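Local coordinates for Slr1438 protein (Synechocystis sp., PDB 3K25), which is of unknown function but belongs to the aldose 1-epimerase family, so it probably binds carbohydrate and may act as a sugar isomerase, at residues D19-L27 and T36-P44; L27-V35 and A94-I102. All coordinates share one frame; numbering follows the deposited sequence.

Contact 1: residues D19-L27 and T36-P44; sequences DQSLARLSL and TEWTVQGQP
The two inner strands of a four-stranded antiparallel sheet, 23-28 and 34-40, form a beta hairpin of this galactose-mutarotase-like fold, and Ala-23, Arg-24 and Leu-25 pair in it with Val-40, Thr-39 and Trp-38. Arg-24 and Thr-39 make the hydrogen-bonded pair: Arg-24 N gives to Thr-39 O at 2.9 Å, and Thr-39 N returns to Arg-24 O almost straight, at 173°. Toward the open end, Gln-41, already inside the type I' turn from Val-40 to Gln-43, gives its N-H to Leu-22 O at 2.7 Å. Near the hairpin loop a classic bulge sets both Thr-36 and Glu-37 against Ser-26. There Ser-26 O accepts twice, from Thr-36 N at 2.8 Å and from Thr-36 OG1 at 3.1 Å, the hydroxyl arriving from above the carbonyl plane. A chi1 of 57° places OG1 between the backbone N and carbonyl carbon of Thr-36, within range of that oxygen.

Ala-23, Leu-25, Trp-38 and Val-40 share one face. Ala-23 CB lies 4.2 Å from Val-40 CG1, while Leu-25 CD1 approaches the Trp-38 ring obliquely, 4.4 Å from CG. Trp-38 swings CG to the side opposite its backbone N (chi1 172°), which brings CD1 beside Arg-24 O, at the ring edge and in its plane. Leu-138 and Leu-143 of the neighbouring sheet pack on both Leu-25 and Trp-38. The other face carries Arg-24 and Thr-39 side by side, pointing the same way; Arg-24 has a salt bridge with Glu-17, and Glu-37 one with Arg-50. The chemistry thus divides by face: apolar groups turn to the second sheet, whereas charged ends pair within their own sheet or with the loop after it.

Contact 2: residues L27-V35 and A94-I102; sequences LVPGRGGLV and ARDLPWEVI
Pro-29 and Trp-99 join the tight loop of the 23-28/34-40 hairpin to the segment leading into edge strand 100-105, in a fold of the galactose-mutarotase type. Pro-29 O is gripped by two N-H groups from opposite faces of its carbonyl plane: Trp-99 N at 2.8 Å and, within the loop, Gly-33 N at 3.1 Å. Trp-99 holds CG beside its backbone N, anti to the carbonyl carbon (chi1 -66°), which lays the indole against the glycines. Gly-33 CA sits over one face, a CH-pi contact 3.9 Å from the centroid of the five-membered ring. Gly-32 and Gly-33, having no side chains, let the loop lie this close to Arg-95 O and Trp-99 CD2 respectively. NE1 of Trp-99 helps to set the ring's rotation: its N-H meets Ala-94 O at 3.3 Å, in the ring plane. Phe-134 adds an edge-to-face contact. A leucine in place of Trp-99 would probably leave Ala-94 O without this donor and Gly-33 without its aromatic cover. Alongside, Pro-98 CB rests 3.3 Å from Gly-30 O, and Pro-29 CG meets Val-101 CG2 more loosely. Arg-31 makes a cation-pi contact with Phe-53. At the indole edge and in its plane, Leu-97 O takes a weak, bent bond from Gly-32 N, 2.8 Å long with an angle of 120°.

How the contacts relate
Contacts 1 and 2 use the same hairpin, the first along its paired strands and the second at the loop joining them, with Leu-27 common to both. Their centres lie about 19 Å apart, yet they meet where the strands enter the loop: Leu-25 CD1 of contact 1 packs 3.9 Å from Val-35 CG1 of contact 2. Tyr-136 of strand 130-139 touches both Leu-27 and Val-35, so the larger sheet backs this junction too. Contact 1 lies farther out, about 18 Å from the chain centre to its own centre, against about 12 Å for contact 2.

Contact 1: residues D19-L27 and T36-P44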
# COMPACT_ATOMS: atom_id res chain seq x y z
N ASP A 19 18.63 11.92 -10.76
CA ASP A 19 20.06 12.04 -10.46
C ASP A 19 20.38 13.32 -9.72
O ASP A 19 21.47 13.48 -9.19
CB ASP A 19 20.92 11.94 -11.74
CG ASP A 19 20.54 12.97 -12.80
OD1 ASP A 19 20.08 14.07 -12.44
OD2 ASP A 19 20.72 12.67 -14.00
N GLN A 20 19.42 14.24 -9.69
CA GLN A 20 19.59 15.50 -9.01
C GLN A 20 19.37 15.35 -7.52
O GLN A 20 20.18 15.77 -6.72
CB GLN A 20 18.63 16.54 -9.57
CG GLN A 20 19.09 17.08 -10.90
CD GLN A 20 20.54 17.49 -10.85
OE1 GLN A 20 20.93 18.33 -10.04
NE2 GLN A 20 21.36 16.88 -11.70
N SER A 21 18.25 14.73 -7.16
CA SER A 21 17.93 14.53 -5.75
C SER A 21 18.58 13.26 -5.27
O SER A 21 18.48 12.92 -4.09
CB SER A 21 16.43 14.40 -5.57
OG SER A 21 15.94 13.30 -6.31
N LEU A 22 19.27 12.56 -6.17
CA LEU A 22 19.91 11.29 -5.83
C LEU A 22 18.84 10.32 -5.36
O LEU A 22 19.00 9.62 -4.35
CB LEU A 22 20.96 11.49 -4.74
CG LEU A 22 22.39 11.72 -5.23
CD1 LEU A 22 22.43 12.90 -6.18
CD2 LEU A 22 23.30 11.95 -4.05
N ALA A 23 17.73 10.28 -6.10
CA ALA A 23 16.62 9.40 -5.76
C ALA A 23 16.43 8.30 -6.79
O ALA A 23 16.38 8.55 -8.00
CB ALA A 23 15.34 10.21 -5.63
N ARG A 24 16.32 7.07 -6.31
CA ARG A 24 16.10 5.94 -7.18
C ARG A 24 15.08 4.97 -6.59
O ARG A 24 15.08 4.69 -5.38
CB ARG A 24 17.42 5.23 -7.51
CG ARG A 24 18.43 5.11 -6.36
CD ARG A 24 19.86 5.15 -6.92
NE ARG A 24 20.04 4.22 -8.03
CZ ARG A 24 20.76 4.49 -9.12
NH1 ARG A 24 21.37 5.65 -9.24
NH2 ARG A 24 20.87 3.59 -10.09
N LEU A 25 14.20 4.47 -7.44
CA LEU A 25 13.16 3.56 -7.01
C LEU A 25 13.10 2.32 -7.90
O LEU A 25 13.43 2.37 -9.10
CB LEU A 25 11.82 4.31 -7.01
CG LEU A 25 10.51 3.61 -6.62
CD1 LEU A 25 9.54 4.66 -6.09
CD2 LEU A 25 9.92 2.85 -7.81
N SER A 26 12.70 1.20 -7.30
CA SER A 26 12.58 -0.05 -8.03
C SER A 26 11.14 -0.52 -7.99
O SER A 26 10.58 -0.75 -6.92
CB SER A 26 13.50 -1.11 -7.42
OG SER A 26 14.84 -0.67 -7.40
N LEU A 27 10.54 -0.67 -9.17
CA LEU A 27 9.16 -1.12 -9.28
C LEU A 27 9.10 -2.36 -10.17
O LEU A 27 9.62 -2.36 -11.28
CB LEU A 27 8.30 0.02 -9.83
CG LEU A 27 6.90 -0.19 -10.40
CD1 LEU A 27 6.09 -1.17 -9.60
CD2 LEU A 27 6.23 1.17 -10.46
N THR A 36 9.16 -1.86 -4.75
CA THR A 36 9.83 -2.69 -3.77
C THR A 36 10.81 -1.92 -2.92
O THR A 36 10.78 -2.00 -1.70
CB THR A 36 10.58 -3.82 -4.45
OG1 THR A 36 11.52 -3.26 -5.38
CG2 THR A 36 9.62 -4.72 -5.20
N GLU A 37 11.69 -1.16 -3.57
CA GLU A 37 12.70 -0.38 -2.84
C GLU A 37 12.76 1.06 -3.32
O GLU A 37 12.46 1.35 -4.47
CB GLU A 37 14.08 -1.03 -3.00
CG GLU A 37 14.10 -2.52 -2.76
CD GLU A 37 15.50 -3.09 -2.61
OE1 GLU A 37 16.43 -2.62 -3.31
OE2 GLU A 37 15.68 -4.01 -1.79
N TRP A 38 13.15 1.95 -2.41
CA TRP A 38 13.25 3.37 -2.72
C TRP A 38 14.39 3.99 -1.91
O TRP A 38 14.44 3.81 -0.70
CB TRP A 38 11.92 4.06 -2.39
CG TRP A 38 11.91 5.56 -2.48
CD1 TRP A 38 12.76 6.36 -3.21
CD2 TRP A 38 10.96 6.45 -1.87
NE1 TRP A 38 12.39 7.68 -3.09
CE2 TRP A 38 11.29 7.77 -2.27
CE3 TRP A 38 9.85 6.26 -1.03
CZ2 TRP A 38 10.56 8.89 -1.86
CZ3 TRP A 38 9.12 7.37 -0.61
CH2 TRP A 38 9.48 8.68 -1.03
N THR A 39 15.31 4.68 -2.58
CA THR A 39 16.43 5.34 -1.90
C THR A 39 16.64 6.80 -2.28
O THR A 39 16.53 7.18 -3.44
CB THR A 39 17.79 4.63 -2.13
OG1 THR A 39 18.13 4.66 -3.52
CG2 THR A 39 17.73 3.21 -1.63
N VAL A 40 16.94 7.59 -1.26
CA VAL A 40 17.19 9.02 -1.40
C VAL A 40 18.59 9.27 -0.86
O VAL A 40 18.84 9.10 0.33
CB VAL A 40 16.17 9.83 -0.60
CG1 VAL A 40 14.92 10.03 -1.43
CG2 VAL A 40 15.81 9.08 0.67
N GLN A 41 19.50 9.66 -1.74
CA GLN A 41 20.87 9.91 -1.35
C GLN A 41 21.50 8.61 -0.87
O GLN A 41 22.41 8.62 -0.05
CB GLN A 41 20.94 10.95 -0.23
CG GLN A 41 20.37 12.30 -0.62
CD GLN A 41 20.51 13.33 0.48
OE1 GLN A 41 20.03 13.14 1.59
NE2 GLN A 41 21.18 14.44 0.16
N GLY A 42 20.99 7.50 -1.39
CA GLY A 42 21.54 6.20 -1.03
C GLY A 42 21.00 5.55 0.24
O GLY A 42 21.30 4.39 0.52
N GLN A 43 20.20 6.29 1.00
CA GLN A 43 19.64 5.73 2.22
C GLN A 43 18.26 5.12 1.92
O GLN A 43 17.41 5.73 1.25
CB GLN A 43 19.55 6.82 3.29
CG GLN A 43 18.74 8.03 2.88
CD GLN A 43 18.99 9.24 3.77
OE1 GLN A 43 18.91 9.15 5.00
NE2 GLN A 43 19.29 10.37 3.15
N PRO A 44 18.03 3.88 2.39
CA PRO A 44 16.78 3.15 2.20
C PRO A 44 15.59 3.74 2.95
O PRO A 44 15.52 3.68 4.18
CB PRO A 44 17.12 1.75 2.70
CG PRO A 44 18.11 2.02 3.78
CD PRO A 44 19.00 3.06 3.14

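Contact 2: residues L27-V35 and A94-I102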
# COMPACT_ATOMS: atom_id res chain seq x y z
N LEU A 27 10.54 -0.67 -9.17
CA LEU A 27 9.16 -1.12 -9.28
C LEU A 27 9.10 -2.36 -10.17
O LEU A 27 9.62 -2.36 -11.28
CB LEU A 27 8.30 0.02 -9.83
CG LEU A 27 6.90 -0.19 -10.40
CD1 LEU A 27 6.09 -1.17 -9.60
CD2 LEU A 27 6.23 1.17 -10.46
N VAL A 28 8.49 -3.44 -9.67
CA VAL A 28 8.37 -4.68 -10.44
C VAL A 28 6.88 -5.01 -10.64
O VAL A 28 6.24 -5.65 -9.80
CB VAL A 28 9.18 -5.84 -9.75
CG1 VAL A 28 9.23 -5.63 -8.27
CG2 VAL A 28 8.59 -7.22 -10.08
N PRO A 29 6.31 -4.54 -11.77
CA PRO A 29 4.93 -4.66 -12.26
C PRO A 29 4.25 -6.02 -12.31
O PRO A 29 3.05 -6.12 -12.08
CB PRO A 29 5.00 -4.00 -13.64
CG PRO A 29 6.43 -4.21 -14.04
CD PRO A 29 7.16 -3.89 -12.78
N GLY A 30 5.00 -7.07 -12.62
CA GLY A 30 4.42 -8.40 -12.68
C GLY A 30 4.04 -8.96 -11.31
O GLY A 30 3.31 -9.95 -11.23
N ARG A 31 4.53 -8.32 -10.25
CA ARG A 31 4.24 -8.74 -8.88
C ARG A 31 3.30 -7.78 -8.18
O ARG A 31 3.59 -7.34 -7.06
CB ARG A 31 5.52 -8.83 -8.05
CG ARG A 31 6.50 -9.86 -8.49
CD ARG A 31 5.94 -11.26 -8.38
NE ARG A 31 6.95 -12.13 -7.79
CZ ARG A 31 7.12 -12.25 -6.48
NH1 ARG A 31 6.35 -11.56 -5.66
NH2 ARG A 31 8.09 -13.02 -6.00
N GLY A 32 2.20 -7.43 -8.82
CA GLY A 32 1.25 -6.53 -8.19
C GLY A 32 1.51 -5.05 -8.38
O GLY A 32 1.02 -4.26 -7.58
N GLY A 33 2.23 -4.66 -9.43
CA GLY A 33 2.52 -3.24 -9.65
C GLY A 33 3.16 -2.67 -8.40
O GLY A 33 2.88 -1.56 -7.98
N LEU A 34 4.05 -3.48 -7.83
CA LEU A 34 4.73 -3.19 -6.59
C LEU A 34 6.03 -2.39 -6.61
O LEU A 34 6.96 -2.70 -7.36
CB LEU A 34 5.00 -4.52 -5.86
CG LEU A 34 5.83 -4.50 -4.57
CD1 LEU A 34 5.02 -3.82 -3.47
CD2 LEU A 34 6.20 -5.92 -4.16
N VAL A 35 6.07 -1.36 -5.76
CA VAL A 35 7.25 -0.53 -5.54
C VAL A 35 7.96 -1.38 -4.48
O VAL A 35 7.40 -1.61 -3.40
CB VAL A 35 6.91 0.84 -4.89
CG1 VAL A 35 8.17 1.50 -4.36
CG2 VAL A 35 6.25 1.74 -5.89
N ALA A 94 -5.11 -7.67 -6.12
CA ALA A 94 -4.28 -6.74 -6.85
C ALA A 94 -2.81 -7.00 -6.56
O ALA A 94 -1.96 -6.99 -7.47
CB ALA A 94 -4.65 -5.31 -6.50
N ARG A 95 -2.51 -7.26 -5.29
CA ARG A 95 -1.14 -7.52 -4.86
C ARG A 95 -0.55 -8.76 -5.51
O ARG A 95 0.65 -8.82 -5.76
CB ARG A 95 -1.11 -7.70 -3.34
CG ARG A 95 -1.66 -9.05 -2.92
CD ARG A 95 -2.30 -9.06 -1.55
NE ARG A 95 -1.32 -9.04 -0.47
CZ ARG A 95 -1.45 -9.74 0.64
NH1 ARG A 95 -2.51 -10.52 0.83
NH2 ARG A 95 -0.53 -9.66 1.58
N ASP A 96 -1.41 -9.74 -5.79
CA ASP A 96 -1.04 -11.03 -6.36
C ASP A 96 -1.04 -11.17 -7.88
O ASP A 96 -0.79 -12.27 -8.38
CB ASP A 96 -1.97 -12.12 -5.82
CG ASP A 96 -2.12 -12.05 -4.32
OD1 ASP A 96 -1.10 -12.18 -3.60
OD2 ASP A 96 -3.27 -11.88 -3.85
N LEU A 97 -1.33 -10.10 -8.62
CA LEU A 97 -1.39 -10.20 -10.08
C LEU A 97 -0.44 -9.30 -10.84
O LEU A 97 0.02 -8.28 -10.34
CB LEU A 97 -2.80 -9.88 -10.56
CG LEU A 97 -3.91 -10.84 -10.16
CD1 LEU A 97 -5.24 -10.13 -10.38
CD2 LEU A 97 -3.83 -12.14 -10.94
N PRO A 98 -0.13 -9.68 -12.09
CA PRO A 98 0.78 -8.84 -12.87
C PRO A 98 0.03 -7.67 -13.50
O PRO A 98 -1.11 -7.82 -13.93
CB PRO A 98 1.35 -9.80 -13.92
CG PRO A 98 0.21 -10.81 -14.10
CD PRO A 98 -0.27 -11.03 -12.69
N TRP A 99 0.68 -6.51 -13.52
CA TRP A 99 0.16 -5.28 -14.11
C TRP A 99 0.96 -5.03 -15.40
O TRP A 99 2.08 -5.53 -15.53
CB TRP A 99 0.36 -4.11 -13.15
CG TRP A 99 -0.45 -4.20 -11.86
CD1 TRP A 99 -0.51 -5.26 -10.99
CD2 TRP A 99 -1.23 -3.15 -11.26
NE1 TRP A 99 -1.27 -4.93 -9.89
CE2 TRP A 99 -1.72 -3.64 -10.02
CE3 TRP A 99 -1.55 -1.84 -11.64
CZ2 TRP A 99 -2.52 -2.86 -9.17
CZ3 TRP A 99 -2.35 -1.06 -10.79
CH2 TRP A 99 -2.82 -1.58 -9.57
N GLU A 100 0.41 -4.26 -16.34
CA GLU A 100 1.12 -3.97 -17.59
C GLU A 100 1.54 -2.51 -17.61
O GLU A 100 0.80 -1.65 -17.11
CB GLU A 100 0.23 -4.18 -18.81
CG GLU A 100 -0.68 -5.37 -18.77
CD GLU A 100 -1.67 -5.39 -19.92
OE1 GLU A 100 -2.46 -4.42 -20.06
OE2 GLU A 100 -1.65 -6.38 -20.68
N VAL A 101 2.70 -2.22 -18.20
CA VAL A 101 3.14 -0.84 -18.31
C VAL A 101 2.45 -0.26 -19.56
O VAL A 101 2.64 -0.77 -20.67
CB VAL A 101 4.66 -0.74 -18.49
CG1 VAL A 101 5.09 0.72 -18.52
CG2 VAL A 101 5.36 -1.47 -17.36
N ILE A 102 1.66 0.79 -19.38
CA ILE A 102 0.96 1.40 -20.50
C ILE A 102 1.38 2.85 -20.69
O ILE A 102 0.67 3.63 -21.31
CB ILE A 102 -0.58 1.38 -20.30
CG1 ILE A 102 -0.99 2.38 -19.22
CG2 ILE A 102 -1.04 -0.03 -19.93
CD1 ILE A 102 -2.45 2.77 -19.27